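Local atomic coordinates of hypothetical protein PA3499 (PDB entry 2IG8), a protein that is of unknown function but belongs to the YjgF-like (L-PSP) family of small alpha-beta proteins and forms an assembly of three chains. Residues A10-L15 against L61-A66; D52-A57 against R98-A103. All coordinates share one frame; numbering follows the deposited sequence.

Interaction 1 (A10-L15 against L61-A66); sequences AALPDL and LGKVKA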
loop_
_atom_site.group_PDB
_atom_site.type_symbol
_atom_site.label_atom_id
_atom_site.label_comp_id
_atom_site.label_asym_id
_atom_site.label_seq_id
_atom_site.Cartn_x
_atom_site.Cartn_y
_atom_site.Cartn_z
ATOM N N ALA B 10 17.595 10.626 14.658
ATOM C CA ALA B 10 19.008 10.988 14.390
ATOM C C ALA B 10 19.715 10.034 13.430
ATOM O O ALA B 10 20.464 10.472 12.539
ATOM C CB ALA B 10 19.788 11.042 15.676
ATOM N N ALA B 11 19.464 8.738 13.618
ATOM C CA ALA B 11 20.077 7.690 12.797
ATOM C C ALA B 11 19.526 7.666 11.366
ATOM O O ALA B 11 20.078 6.966 10.502
ATOM C CB ALA B 11 19.885 6.349 13.446
ATOM N N LEU B 12 18.455 8.427 11.124
ATOM C CA LEU B 12 17.782 8.433 9.843
ATOM C C LEU B 12 17.572 9.848 9.385
ATOM O O LEU B 12 16.436 10.324 9.326
ATOM C CB LEU B 12 16.434 7.715 9.953
ATOM C CG LEU B 12 16.582 6.244 10.292
ATOM C CD1 LEU B 12 15.226 5.616 10.408
ATOM C CD2 LEU B 12 17.427 5.561 9.225
ATOM N N PRO B 13 18.672 10.528 9.032
ATOM C CA PRO B 13 18.516 11.915 8.674
ATOM C C PRO B 13 17.686 12.044 7.419
ATOM O O PRO B 13 17.888 11.313 6.451
ATOM C CB PRO B 13 19.953 12.376 8.395
ATOM C CG PRO B 13 20.717 11.124 8.076
ATOM C CD PRO B 13 20.067 10.058 8.896
ATOM N N ASP B 14 16.736 12.960 7.442
ATOM C CA ASP B 14 16.163 13.414 6.207
ATOM C C ASP B 14 17.241 14.278 5.582
ATOM O O ASP B 14 17.757 15.194 6.221
ATOM C CB ASP B 14 14.863 14.167 6.458
ATOM C CG ASP B 14 13.743 13.229 6.895
ATOM O OD1 ASP B 14 13.044 12.716 6.008
ATOM O OD2 ASP B 14 13.636 12.937 8.108
ATOM N N LEU B 15 17.632 13.947 4.360
ATOM C CA LEU B 15 18.666 14.696 3.699
ATOM C C LEU B 15 17.969 15.685 2.753
ATOM O O LEU B 15 17.129 15.274 1.946
ATOM C CB LEU B 15 19.627 13.744 2.999
ATOM C CG LEU B 15 20.255 12.746 3.999
ATOM C CD1 LEU B 15 21.009 11.646 3.322
ATOM C CD2 LEU B 15 21.150 13.471 5.017
ATOM N N LEU B 61 13.492 -3.358 10.143
ATOM C CA LEU B 61 12.631 -3.270 11.323
ATOM C C LEU B 61 13.253 -2.400 12.440
ATOM O O LEU B 61 12.546 -1.631 13.077
ATOM C CB LEU B 61 12.223 -4.680 11.829
ATOM C CG LEU B 61 11.316 -5.477 10.863
ATOM C CD1 LEU B 61 11.230 -6.974 11.257
ATOM C CD2 LEU B 61 9.896 -4.823 10.757
ATOM N N GLY B 62 14.576 -2.471 12.635
ATOM C CA GLY B 62 15.287 -1.533 13.535
ATOM C C GLY B 62 15.122 -0.068 13.162
ATOM O O GLY B 62 15.003 0.791 14.038
ATOM N N LYS B 63 15.121 0.235 11.865
ATOM C CA LYS B 63 14.866 1.600 11.405
ATOM C C LYS B 63 13.431 2.061 11.744
ATOM O O LYS B 63 13.232 3.150 12.285
ATOM C CB LYS B 63 15.154 1.736 9.913
ATOM C CG LYS B 63 16.648 1.650 9.613
ATOM C CD LYS B 63 16.979 1.955 8.152
ATOM C CE LYS B 63 18.487 1.856 7.943
ATOM N NZ LYS B 63 18.822 2.114 6.584
ATOM N N VAL B 64 12.460 1.205 11.442
ATOM C CA VAL B 64 11.070 1.456 11.832
ATOM C C VAL B 64 10.973 1.747 13.336
ATOM O O VAL B 64 10.335 2.713 13.749
ATOM C CB VAL B 64 10.170 0.277 11.428
ATOM C CG1 VAL B 64 8.748 0.448 12.015
ATOM C CG2 VAL B 64 10.152 0.153 9.886
ATOM N N LYS B 65 11.629 0.930 14.153
ATOM C CA LYS B 65 11.643 1.154 15.598
ATOM C C LYS B 65 12.266 2.487 16.012
ATOM O O LYS B 65 11.788 3.134 16.956
ATOM C CB LYS B 65 12.358 -0.003 16.270
ATOM C CG LYS B 65 12.532 0.154 17.753
ATOM C CD LYS B 65 12.832 -1.194 18.355
ATOM C CE LYS B 65 13.903 -1.150 19.383
ATOM N NZ LYS B 65 13.530 -0.413 20.572
ATOM N N ALA B 66 13.338 2.881 15.320
ATOM C CA ALA B 66 13.969 4.170 15.539
ATOM C C ALA B 66 12.996 5.307 15.257
ATOM O O ALA B 66 12.899 6.249 16.050
ATOM C CB ALA B 66 15.268 4.314 14.678
#

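Interaction 2 (D52-A57 against R98-A103); sequences DAHAQA and RQEFFA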
loop_
_atom_site.group_PDB
_atom_site.type_symbol
_atom_site.label_atom_id
_atom_site.label_comp_id
_atom_site.label_asym_id
_atom_site.label_seq_id
_atom_site.Cartn_x
_atom_site.Cartn_y
_atom_site.Cartn_z
ATOM N N ASP B 52 22.176 -10.956 4.091
ATOM C CA ASP B 52 21.079 -11.761 3.552
ATOM C C ASP B 52 19.719 -11.174 3.920
ATOM O O ASP B 52 19.637 -10.147 4.622
ATOM C CB ASP B 52 21.221 -13.246 3.965
ATOM C CG ASP B 52 21.079 -13.512 5.488
ATOM O OD1 ASP B 52 20.574 -12.650 6.259
ATOM O OD2 ASP B 52 21.555 -14.623 5.914
ATOM N N ALA B 53 18.648 -11.830 3.474
ATOM C CA ALA B 53 17.300 -11.250 3.603
ATOM C C ALA B 53 16.867 -11.099 5.060
ATOM O O ALA B 53 16.254 -10.102 5.423
ATOM C CB ALA B 53 16.270 -12.095 2.840
ATOM N N HIS B 54 17.182 -12.105 5.883
ATOM C CA HIS B 54 16.882 -12.077 7.295
ATOM C C HIS B 54 17.610 -10.900 7.973
ATOM O O HIS B 54 16.987 -10.138 8.697
ATOM C CB HIS B 54 17.311 -13.397 7.903
ATOM C CG HIS B 54 17.066 -13.529 9.369
ATOM N ND1 HIS B 54 17.369 -14.683 10.050
ATOM C CD2 HIS B 54 16.470 -12.717 10.273
ATOM C CE1 HIS B 54 17.033 -14.543 11.324
ATOM N NE2 HIS B 54 16.521 -13.346 11.489
ATOM N N ALA B 55 18.915 -10.775 7.732
ATOM C CA ALA B 55 19.686 -9.670 8.299
ATOM C C ALA B 55 19.154 -8.292 7.817
ATOM O O ALA B 55 18.996 -7.346 8.636
ATOM C CB ALA B 55 21.213 -9.835 8.032
ATOM N N GLN B 56 18.862 -8.180 6.522
ATOM C CA GLN B 56 18.329 -6.949 5.986
ATOM C C GLN B 56 16.975 -6.619 6.631
ATOM O O GLN B 56 16.728 -5.468 6.985
ATOM C CB GLN B 56 18.206 -6.980 4.468
ATOM C CG GLN B 56 19.559 -6.965 3.707
ATOM C CD GLN B 56 19.450 -6.623 2.246
ATOM O OE1 GLN B 56 18.553 -5.888 1.834
ATOM N NE2 GLN B 56 20.421 -7.123 1.436
ATOM N N ALA B 57 16.103 -7.612 6.759
ATOM C CA ALA B 57 14.765 -7.343 7.310
ATOM C C ALA B 57 14.881 -6.839 8.753
ATOM O O ALA B 57 14.184 -5.921 9.145
ATOM C CB ALA B 57 13.873 -8.569 7.215
ATOM N N ARG B 98 10.696 -11.248 11.629
ATOM C CA ARG B 98 9.534 -10.855 12.381
ATOM C C ARG B 98 9.383 -11.621 13.695
ATOM O O ARG B 98 9.059 -11.009 14.737
ATOM C CB ARG B 98 8.282 -10.979 11.531
ATOM C CG ARG B 98 8.180 -9.864 10.517
ATOM C CD ARG B 98 6.807 -9.817 9.884
ATOM N NE ARG B 98 6.584 -10.932 8.975
ATOM C CZ ARG B 98 5.781 -10.899 7.911
ATOM N NH1 ARG B 98 5.678 -11.975 7.145
ATOM N NH2 ARG B 98 5.080 -9.817 7.607
ATOM N N GLN B 99 9.624 -12.922 13.683
ATOM C CA GLN B 99 9.513 -13.694 14.931
ATOM C C GLN B 99 10.489 -13.135 15.966
ATOM O O GLN B 99 10.159 -13.005 17.144
ATOM C CB GLN B 99 9.777 -15.178 14.706
ATOM C CG GLN B 99 8.648 -15.863 13.914
ATOM C CD GLN B 99 7.394 -16.133 14.722
ATOM O OE1 GLN B 99 7.361 -15.977 15.938
ATOM N NE2 GLN B 99 6.337 -16.534 14.029
ATOM N N GLU B 100 11.689 -12.767 15.526
ATOM C CA GLU B 100 12.687 -12.262 16.462
ATOM C C GLU B 100 12.375 -10.851 16.935
ATOM O O GLU B 100 12.452 -10.568 18.122
ATOM C CB GLU B 100 14.096 -12.376 15.850
ATOM C CG GLU B 100 14.474 -13.811 15.636
ATOM C CD GLU B 100 15.772 -14.027 14.839
ATOM O OE1 GLU B 100 16.330 -13.056 14.272
ATOM O OE2 GLU B 100 16.185 -15.207 14.770
ATOM N N PHE B 101 11.986 -9.977 16.008
ATOM C CA PHE B 101 11.672 -8.578 16.297
ATOM C C PHE B 101 10.465 -8.448 17.218
ATOM O O PHE B 101 10.440 -7.599 18.112
ATOM C CB PHE B 101 11.416 -7.845 14.982
ATOM C CG PHE B 101 11.217 -6.347 15.120
ATOM C CD1 PHE B 101 12.282 -5.515 15.394
ATOM C CD2 PHE B 101 9.986 -5.785 14.923
ATOM C CE1 PHE B 101 12.101 -4.142 15.499
ATOM C CE2 PHE B 101 9.797 -4.400 14.993
ATOM C CZ PHE B 101 10.876 -3.589 15.288
ATOM N N PHE B 102 9.478 -9.306 17.003
ATOM C CA PHE B 102 8.291 -9.335 17.825
ATOM C C PHE B 102 8.342 -10.431 18.896
ATOM O O PHE B 102 7.299 -10.950 19.303
ATOM C CB PHE B 102 7.066 -9.523 16.914
ATOM C CG PHE B 102 6.796 -8.345 16.012
ATOM C CD1 PHE B 102 6.343 -7.154 16.549
ATOM C CD2 PHE B 102 6.981 -8.431 14.638
ATOM C CE1 PHE B 102 6.078 -6.042 15.743
ATOM C CE2 PHE B 102 6.729 -7.293 13.796
ATOM C CZ PHE B 102 6.276 -6.122 14.363
ATOM N N ALA B 103 9.535 -10.764 19.381
ATOM C CA ALA B 103 9.675 -11.804 20.428
ATOM C C ALA B 103 8.863 -11.501 21.695
ATOM O O ALA B 103 8.526 -12.422 22.436
ATOM C CB ALA B 103 11.133 -12.029 20.777
#

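Interaction 1 (A10-L15 against L61-A66)
L12 reaches from the loop after strand 4-6 onto helix 53-70 and lies against K63, with A66 one turn further on. The two branches of L12 do different work. CD1 of L12 points at the helix backbone and stops 3.7 Å from O of K63. CD1 of L12 is also 3.9 Å from CB of K63. CD2 of L12 rests on the aliphatic chain of K63, 3.8 Å from CD of K63 and close to its CG as well. The leucine and lysine side chains cross at a slant rather than running alongside each other. CG of L12 stands beside its own backbone N, opposite the carbonyl carbon (chi1 -64°), and this sends the forked end toward the helix. The protein belongs to the YjgF-like family, in which helices pack on one face of a beta sheet. Here a residue of the loop between strands 4-6 and 23-26 packs on helix 53-70, in a surface contact. K63 keeps its chain extended past CG, which gives CD2 of L12 a run of methylenes to lie on. The ammonium end is used elsewhere: NZ of K63 donates a hydrogen bond to O of T36. M35, in strand 29-36, touches both L12 and K63. On the helix, CB of A66 points toward the loop and meets CD1 of L12 at 4.5 Å, a looser apolar contact.

Interaction 2 (D52-A57 against R98-A103)
In H54 the ring carbon CG is anti to the backbone N (chi1 -180°), and in E100 CG lies beside the backbone N with the chain extended beyond it. These torsions carry the imidazole and the carboxylate out from two neighbouring helices until they meet. The contact is a His-carboxylate hydrogen bond between helix 53-70 and helix 91-101, which pack side by side in this YjgF-like fold. H54 sits in the first turn of its helix and E100 in the last turn of the other. NE2 of H54 donates to OE1 of E100 over 2.8 Å, and the N-H...O angle of 146° makes the bond somewhat bent. The acceptor lies close to the imidazole plane, at the ring edge. The carboxylate is turned differently: its plane is 45° from that of the ring, and NE2 of H54 meets OE1 of E100 from above the carboxylate plane. R96 and A97 also touch H54 from helix 91-101, while L58 touches E100 from helix 53-70. At the start of helix 53-70, D52 is the N-cap. Its side chain accepts a nearly straight bond from the helix backbone one turn on, where N of A55 lies 2.9 Å from OD1 of D52.

In the fold
From the N terminus the chain leaves strand 4-6 and enters the loop with 10-15, the first half of interaction 1. It then forms strands 23-26 and 29-36 and helix 40-46, and begins helix 53-70 at the first half of interaction 2. Further along the same helix, 61-66 closes interaction 1. Strand 78-85 and helix 91-101 follow, and 98-103 closes interaction 2. The two closures therefore cross. Helix 53-70 is common to both: interaction 1 ties it to the N-terminal loop, interaction 2 to helix 91-101. F101 also packs on L61, G62 and K65, so the two contacts touch directly.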